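Local coordinates for abhydrolase domain-containing protein (Exiguobacterium antarcticum, PDB 5H3H) that is an esterase of the alpha/beta hydrolase fold, probably with perhydrolase activity as well, that holds ethaneperoxoic acid in its pocket, at residues K12-E16 with I52-Y56; S115-L119 with Y265-S269. One frame throughout, in Å; residues are numbered along the deposited sequence.

Interaction 1: K12-E16 with I52-Y56; sequences KIYVE and IGVDY
Three backbone hydrogen bonds join the extended antiparallel segments Lys12-Glu16 and Ile52-Tyr56 (phi about -65 to -135°, psi about 95 to 160°). Glu16 and Gly53 form a hydrogen-bonded pair, Glu16 N to Gly53 O and Gly53 N to Glu16 O both at 3.0 Å, with CA atoms 5.1 Å apart. Asp55 N donates to Tyr14 O at 3.1 Å and nearly straight, so Val15 and Val54 between them are a non-hydrogen-bonded pair with CA atoms 4.6 Å apart. A CA-H...O contact, Ile52 CA to Glu16 O at 3.4 Å, follows beyond Gly53. Within the first segment, Tyr14 (chi1 t) and Glu16 (chi1 t, chi2 p) lean together along one face, and Tyr14 OH gives Glu16 OE1 a very short 2.5 Å hydrogen bond. The Asp55 carboxylate (chi1 m) comes to 3.4 Å from the Tyr14 ring (OD2 to CD2), but its hydrogen bonds go to the backbone N of Lys61 and Asn34.

These strands run at 150° with axes 4.7 Å apart, in the antiparallel N-terminal part of the central alpha/beta-hydrolase sheet; along its other edge, strand 50-54 pairs in parallel with strand 23-27. Tyr14-Asp55, still bonded, spans 5.5 Å between CA atoms, and the backbones widen at Ile13-Tyr56 (6.4 Å), where Tyr14 N bonds to Ser62 OG. On the face carrying Val15 and Val54, Val15 CG1 (chi1 t) packs on Ile52 CG2 at 3.5 Å, and both valines are covered by Val81 of helix 71-85. Ile13 (m, m) sets its CG2 3.4 Å from Asp55 O, while Tyr56 turns away toward Leu27 and Met97.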
ATOM      1  N   LYS B  12      23.655  -1.367  -4.273  1.00 28.21           N
ATOM      2  CA  LYS B  12      23.941  -0.547  -3.063  1.00 26.07           C
ATOM      3  C   LYS B  12      23.522   0.944  -3.212  1.00 30.98           C
ATOM      4  O   LYS B  12      24.065   1.660  -4.077  1.00 26.99           O
ATOM      5  CB  LYS B  12      25.433  -0.572  -2.738  1.00 29.83           C
ATOM      6  CG  LYS B  12      25.968  -1.942  -2.375  1.00 34.67           C
ATOM      7  CD  LYS B  12      27.364  -1.878  -1.777  1.00 41.26           C
ATOM      8  CE  LYS B  12      28.404  -1.390  -2.800  1.00 47.45           C
ATOM      9  NZ  LYS B  12      29.178  -0.218  -2.274  1.00 53.41           N
ATOM     10  N   ILE B  13      22.637   1.420  -2.318  1.00 26.59           N
ATOM     11  CA  ILE B  13      22.066   2.780  -2.369  1.00 27.28           C
ATOM     12  C   ILE B  13      22.756   3.623  -1.323  1.00 25.06           C
ATOM     13  O   ILE B  13      22.671   3.321  -0.145  1.00 24.52           O
ATOM     14  CB  ILE B  13      20.521   2.776  -2.076  1.00 25.85           C
ATOM     15  CG1 ILE B  13      19.767   1.846  -3.010  1.00 27.27           C
ATOM     16  CG2 ILE B  13      19.930   4.180  -2.176  1.00 29.08           C
ATOM     17  CD1 ILE B  13      19.957   2.147  -4.484  1.00 27.69           C
ATOM     18  N   TYR B  14      23.401   4.716  -1.728  1.00 20.26           N
ATOM     19  CA  TYR B  14      24.038   5.618  -0.783  1.00 20.81           C
ATOM     20  C   TYR B  14      22.977   6.473  -0.129  1.00 21.09           C
ATOM     21  O   TYR B  14      22.077   6.948  -0.807  1.00 22.34           O
ATOM     22  CB  TYR B  14      25.042   6.522  -1.484  1.00 21.57           C
ATOM     23  CG  TYR B  14      25.727   7.448  -0.544  1.00 22.92           C
ATOM     24  CD1 TYR B  14      26.683   6.973   0.324  1.00 25.99           C
ATOM     25  CD2 TYR B  14      25.378   8.795  -0.479  1.00 23.35           C
ATOM     26  CE1 TYR B  14      27.305   7.813   1.216  1.00 29.94           C
ATOM     27  CE2 TYR B  14      25.983   9.653   0.412  1.00 26.72           C
ATOM     28  CZ  TYR B  14      26.950   9.147   1.274  1.00 30.38           C
ATOM     29  OH  TYR B  14      27.615   9.947   2.179  1.00 31.58           O
ATOM     30  N   VAL B  15      23.103   6.687   1.173  1.00 21.01           N
ATOM     31  CA  VAL B  15      22.240   7.586   1.912  1.00 23.02           C
ATOM     32  C   VAL B  15      23.084   8.470   2.835  1.00 23.77           C
ATOM     33  O   VAL B  15      23.890   7.968   3.638  1.00 23.75           O
ATOM     34  CB  VAL B  15      21.247   6.796   2.802  1.00 24.74           C
ATOM     35  CG1 VAL B  15      20.299   7.774   3.487  1.00 27.67           C
ATOM     36  CG2 VAL B  15      20.465   5.802   1.997  1.00 26.45           C
ATOM     37  N   GLU B  16      22.900   9.792   2.735  1.00 24.05           N
ATOM     38  CA  GLU B  16      23.509  10.735   3.608  1.00 23.68           C
ATOM     39  C   GLU B  16      22.542  10.853   4.824  1.00 28.11           C
ATOM     40  O   GLU B  16      21.484  11.496   4.781  1.00 24.34           O
ATOM     41  CB  GLU B  16      23.691  12.088   2.875  1.00 28.01           C
ATOM     42  CG  GLU B  16      24.568  13.106   3.578  1.00 31.60           C
ATOM     43  CD  GLU B  16      26.093  12.913   3.416  1.00 35.38           C
ATOM     44  OE1 GLU B  16      26.527  12.143   2.541  1.00 37.85           O
ATOM     45  OE2 GLU B  16      26.877  13.577   4.162  1.00 32.13           O
ATOM     46  N   ILE B  52      17.843  12.825   5.737  1.00 19.85           N
ATOM     47  CA  ILE B  52      18.086  11.576   5.086  1.00 20.74           C
ATOM     48  C   ILE B  52      18.026  11.867   3.574  1.00 19.51           C
ATOM     49  O   ILE B  52      16.985  11.884   3.011  1.00 17.50           O
ATOM     50  CB  ILE B  52      17.106  10.480   5.516  1.00 22.50           C
ATOM     51  CG1 ILE B  52      17.283  10.117   7.009  1.00 27.33           C
ATOM     52  CG2 ILE B  52      17.295   9.229   4.681  1.00 22.47           C
ATOM     53  CD1 ILE B  52      16.111  10.544   7.842  1.00 31.05           C
ATOM     54  N   GLY B  53      19.176  12.094   2.949  1.00 20.90           N
ATOM     55  CA  GLY B  53      19.215  12.443   1.520  1.00 19.29           C
ATOM     56  C   GLY B  53      19.641  11.215   0.753  1.00 19.21           C
ATOM     57  O   GLY B  53      20.787  10.786   0.913  1.00 24.52           O
ATOM     58  N   VAL B  54      18.728  10.655  -0.012  1.00 18.65           N
ATOM     59  CA  VAL B  54      19.017   9.460  -0.778  1.00 22.00           C
ATOM     60  C   VAL B  54      19.652   9.812  -2.126  1.00 22.57           C
ATOM     61  O   VAL B  54      19.200  10.785  -2.808  1.00 20.74           O
ATOM     62  CB  VAL B  54      17.806   8.563  -1.001  1.00 25.75           C
ATOM     63  CG1 VAL B  54      17.057   8.263   0.313  1.00 23.97           C
ATOM     64  CG2 VAL B  54      16.882   9.146  -2.019  1.00 31.18           C
ATOM     65  N   ASP B  55      20.701   9.082  -2.512  1.00 21.65           N
ATOM     66  CA  ASP B  55      21.179   9.159  -3.929  1.00 20.18           C
ATOM     67  C   ASP B  55      20.561   7.977  -4.576  1.00 18.75           C
ATOM     68  O   ASP B  55      20.845   6.865  -4.114  1.00 20.72           O
ATOM     69  CB  ASP B  55      22.707   9.043  -4.050  1.00 19.81           C
ATOM     70  CG  ASP B  55      23.477  10.273  -3.551  1.00 21.26           C
ATOM     71  OD1 ASP B  55      22.884  11.348  -3.278  1.00 23.78           O
ATOM     72  OD2 ASP B  55      24.712  10.173  -3.466  1.00 22.50           O
ATOM     73  N   TYR B  56      19.736   8.140  -5.604  1.00 16.50           N
ATOM     74  CA  TYR B  56      19.156   6.990  -6.259  1.00 20.82           C
ATOM     75  C   TYR B  56      20.256   6.179  -6.896  1.00 19.71           C
ATOM     76  O   TYR B  56      21.370   6.697  -7.192  1.00 19.92           O
ATOM     77  CB  TYR B  56      18.142   7.307  -7.362  1.00 21.36           C
ATOM     78  CG  TYR B  56      17.137   8.319  -7.028  1.00 23.66           C
ATOM     79  CD1 TYR B  56      16.218   8.129  -6.009  1.00 25.16           C
ATOM     80  CD2 TYR B  56      17.025   9.452  -7.809  1.00 23.78           C
ATOM     81  CE1 TYR B  56      15.266   9.117  -5.709  1.00 24.11           C
ATOM     82  CE2 TYR B  56      16.092  10.413  -7.539  1.00 22.41           C
ATOM     83  CZ  TYR B  56      15.224  10.270  -6.480  1.00 23.77           C
ATOM     84  OH  TYR B  56      14.351  11.308  -6.294  1.00 21.36           O
TER

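Interaction 2: S115-L119 with Y265-S269; sequences SKLIL and YVKSS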
ATOM      1  N   SER B 115       4.452  10.627   7.784  1.00 22.90           N
ATOM      2  CA  SER B 115       3.496  11.572   8.362  1.00 27.17           C
ATOM      3  C   SER B 115       3.054  12.697   7.392  1.00 26.83           C
ATOM      4  O   SER B 115       1.906  13.151   7.439  1.00 25.68           O
ATOM      5  CB  SER B 115       4.092  12.160   9.602  1.00 26.81           C
ATOM      6  OG  SER B 115       5.018  13.154   9.261  1.00 37.05           O
ATOM      7  N   LYS B 116       3.958  13.149   6.530  1.00 26.03           N
ATOM      8  CA  LYS B 116       3.615  14.165   5.525  1.00 26.57           C
ATOM      9  C   LYS B 116       4.475  14.072   4.267  1.00 26.28           C
ATOM     10  O   LYS B 116       5.606  13.565   4.308  1.00 25.65           O
ATOM     11  CB  LYS B 116       3.698  15.534   6.150  1.00 28.15           C
ATOM     12  CG  LYS B 116       5.064  15.916   6.620  1.00 35.21           C
ATOM     13  CD  LYS B 116       5.029  17.171   7.497  1.00 34.35           C
ATOM     14  CE  LYS B 116       4.486  16.865   8.878  1.00 36.67           C
ATOM     15  NZ  LYS B 116       4.481  18.138   9.670  1.00 39.05           N
ATOM     16  N   LEU B 117       3.901  14.552   3.167  1.00 23.16           N
ATOM     17  CA  LEU B 117       4.498  14.556   1.855  1.00 23.33           C
ATOM     18  C   LEU B 117       4.674  15.991   1.363  1.00 22.18           C
ATOM     19  O   LEU B 117       3.764  16.793   1.489  1.00 23.14           O
ATOM     20  CB  LEU B 117       3.501  13.864   0.898  1.00 25.03           C
ATOM     21  CG  LEU B 117       3.907  13.804  -0.568  1.00 21.50           C
ATOM     22  CD1 LEU B 117       5.245  13.091  -0.666  1.00 22.95           C
ATOM     23  CD2 LEU B 117       2.888  13.153  -1.486  1.00 23.68           C
ATOM     24  N   ILE B 118       5.810  16.298   0.772  1.00 24.93           N
ATOM     25  CA  ILE B 118       6.032  17.566   0.128  1.00 25.50           C
ATOM     26  C   ILE B 118       6.396  17.230  -1.285  1.00 25.73           C
ATOM     27  O   ILE B 118       7.213  16.335  -1.503  1.00 23.96           O
ATOM     28  CB  ILE B 118       7.173  18.361   0.768  1.00 28.85           C
ATOM     29  CG1 ILE B 118       6.892  18.560   2.263  1.00 27.13           C
ATOM     30  CG2 ILE B 118       7.386  19.691   0.027  1.00 28.31           C
ATOM     31  CD1 ILE B 118       8.117  18.882   3.102  1.00 30.91           C
ATOM     32  N   LEU B 119       5.762  17.902  -2.236  1.00 21.01           N
ATOM     33  CA  LEU B 119       6.028  17.666  -3.626  1.00 22.61           C
ATOM     34  C   LEU B 119       6.513  19.020  -4.157  1.00 22.72           C
ATOM     35  O   LEU B 119       5.761  19.933  -4.151  1.00 24.80           O
ATOM     36  CB  LEU B 119       4.749  17.228  -4.354  1.00 24.15           C
ATOM     37  CG  LEU B 119       4.168  15.827  -4.126  1.00 24.68           C
ATOM     38  CD1 LEU B 119       2.852  15.690  -4.853  1.00 24.74           C
ATOM     39  CD2 LEU B 119       5.110  14.785  -4.658  1.00 26.45           C
ATOM     40  N   TYR B 265       6.627  23.462   7.684  1.00 29.40           N
ATOM     41  CA  TYR B 265       5.810  22.286   7.446  1.00 28.46           C
ATOM     42  C   TYR B 265       6.340  21.019   8.149  1.00 28.33           C
ATOM     43  O   TYR B 265       5.545  20.231   8.660  1.00 28.85           O
ATOM     44  CB  TYR B 265       5.665  22.033   5.953  1.00 27.03           C
ATOM     45  CG  TYR B 265       4.535  21.136   5.536  1.00 27.06           C
ATOM     46  CD1 TYR B 265       3.185  21.526   5.702  1.00 26.36           C
ATOM     47  CD2 TYR B 265       4.784  19.907   4.968  1.00 26.34           C
ATOM     48  CE1 TYR B 265       2.152  20.697   5.290  1.00 27.92           C
ATOM     49  CE2 TYR B 265       3.765  19.068   4.577  1.00 29.48           C
ATOM     50  CZ  TYR B 265       2.436  19.453   4.719  1.00 30.24           C
ATOM     51  OH  TYR B 265       1.420  18.574   4.312  1.00 32.56           O
ATOM     52  N   VAL B 266       7.657  20.824   8.180  1.00 30.42           N
ATOM     53  CA  VAL B 266       8.219  19.716   8.987  1.00 36.16           C
ATOM     54  C   VAL B 266       7.823  19.873  10.462  1.00 35.30           C
ATOM     55  O   VAL B 266       7.400  18.895  11.071  1.00 30.94           O
ATOM     56  CB  VAL B 266       9.751  19.431   8.815  1.00 37.76           C
ATOM     57  CG1 VAL B 266      10.178  19.463   7.347  1.00 41.01           C
ATOM     58  CG2 VAL B 266      10.635  20.319   9.658  1.00 43.13           C
ATOM     59  N   LYS B 267       7.918  21.110  10.984  1.00 36.60           N
ATOM     60  CA  LYS B 267       7.430  21.458  12.355  1.00 40.22           C
ATOM     61  C   LYS B 267       5.917  21.210  12.579  1.00 42.60           C
ATOM     62  O   LYS B 267       5.542  20.673  13.612  1.00 44.05           O
ATOM     63  CB  LYS B 267       7.805  22.922  12.731  1.00 40.04           C
ATOM     64  CG  LYS B 267       9.275  23.138  13.110  1.00 39.84           C
ATOM     65  CD  LYS B 267       9.670  24.610  13.075  1.00 40.78           C
ATOM     66  CE  LYS B 267      10.967  24.905  13.814  1.00 45.16           C
ATOM     67  NZ  LYS B 267      10.804  25.068  15.313  1.00 47.22           N
ATOM     68  N   SER B 268       5.054  21.600  11.624  1.00 40.47           N
ATOM     69  CA  SER B 268       3.631  21.278  11.686  1.00 40.58           C
ATOM     70  C   SER B 268       2.903  21.205  10.341  1.00 44.05           C
ATOM     71  O   SER B 268       3.048  22.091   9.499  1.00 36.91           O
ATOM     72  CB  SER B 268       2.898  22.316  12.518  1.00 45.09           C
ATOM     73  OG  SER B 268       1.531  22.390  12.140  1.00 46.37           O
ATOM     74  N   SER B 269       2.021  20.211  10.225  1.00 49.71           N
ATOM     75  CA  SER B 269       1.222  19.961   9.028  1.00 51.04           C
ATOM     76  C   SER B 269       0.024  20.905   8.970  1.00 51.87           C
ATOM     77  O   SER B 269      -0.263  21.474   7.930  1.00 44.74           O
ATOM     78  CB  SER B 269       0.738  18.501   9.029  1.00 53.38           C
ATOM     79  OG  SER B 269      -0.329  18.305   9.954  1.00 55.36           O
TER
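Lys116 lays its aliphatic chain alongside the Tyr265 ring, CD approaching CE2 to 3.7 Å, and carries its ammonium to the C-terminal end of helix 255-267. There Lys116 NZ gives Tyr265 O a short 2.6 Å hydrogen bond and Val266 O a weak one of 3.3 Å, meeting carbonyls of the last helical turn where the helix stops; Ser268 is the first residue to leave helical angles. The ammonium also lies above the Tyr265 ring, but at 5.1 Å from its centroid the cation-pi attraction is weak at most. Further along the strand, Ile118 CG1 packs on Tyr265 CD2 at 3.7 Å, and Leu117 O is 3.8 Å from Tyr265 CE2. Leu117 itself points away, to helix 97-109 across the sheet, while Ser269 OG bonds to Asp211 of the next strand. The final helix on one face of inner strand 114-120 and helix 97-109 on the other make the layered packing of the alpha/beta hydrolase fold.

From the N terminus, the chain lays down strand 12-18, passes through strand 23-27 and helix 38-46, and returns in strand 50-54, where interaction 1 closes a loop with 35 residues between its segments. The chain then builds strand 90-95 and reaches strand 114-120, where interaction 2 opens; its 145-residue loop takes in the helices from 139 to 198 and the last two strands before helix 255-267 closes it. The two loops thus follow in series, neither nesting nor crossing. Their centres lie 20 Å apart on one sheet without touching: interaction 1 joins neighbouring strands edge to edge, whereas interaction 2 fastens the C-terminal helix onto a sheet face.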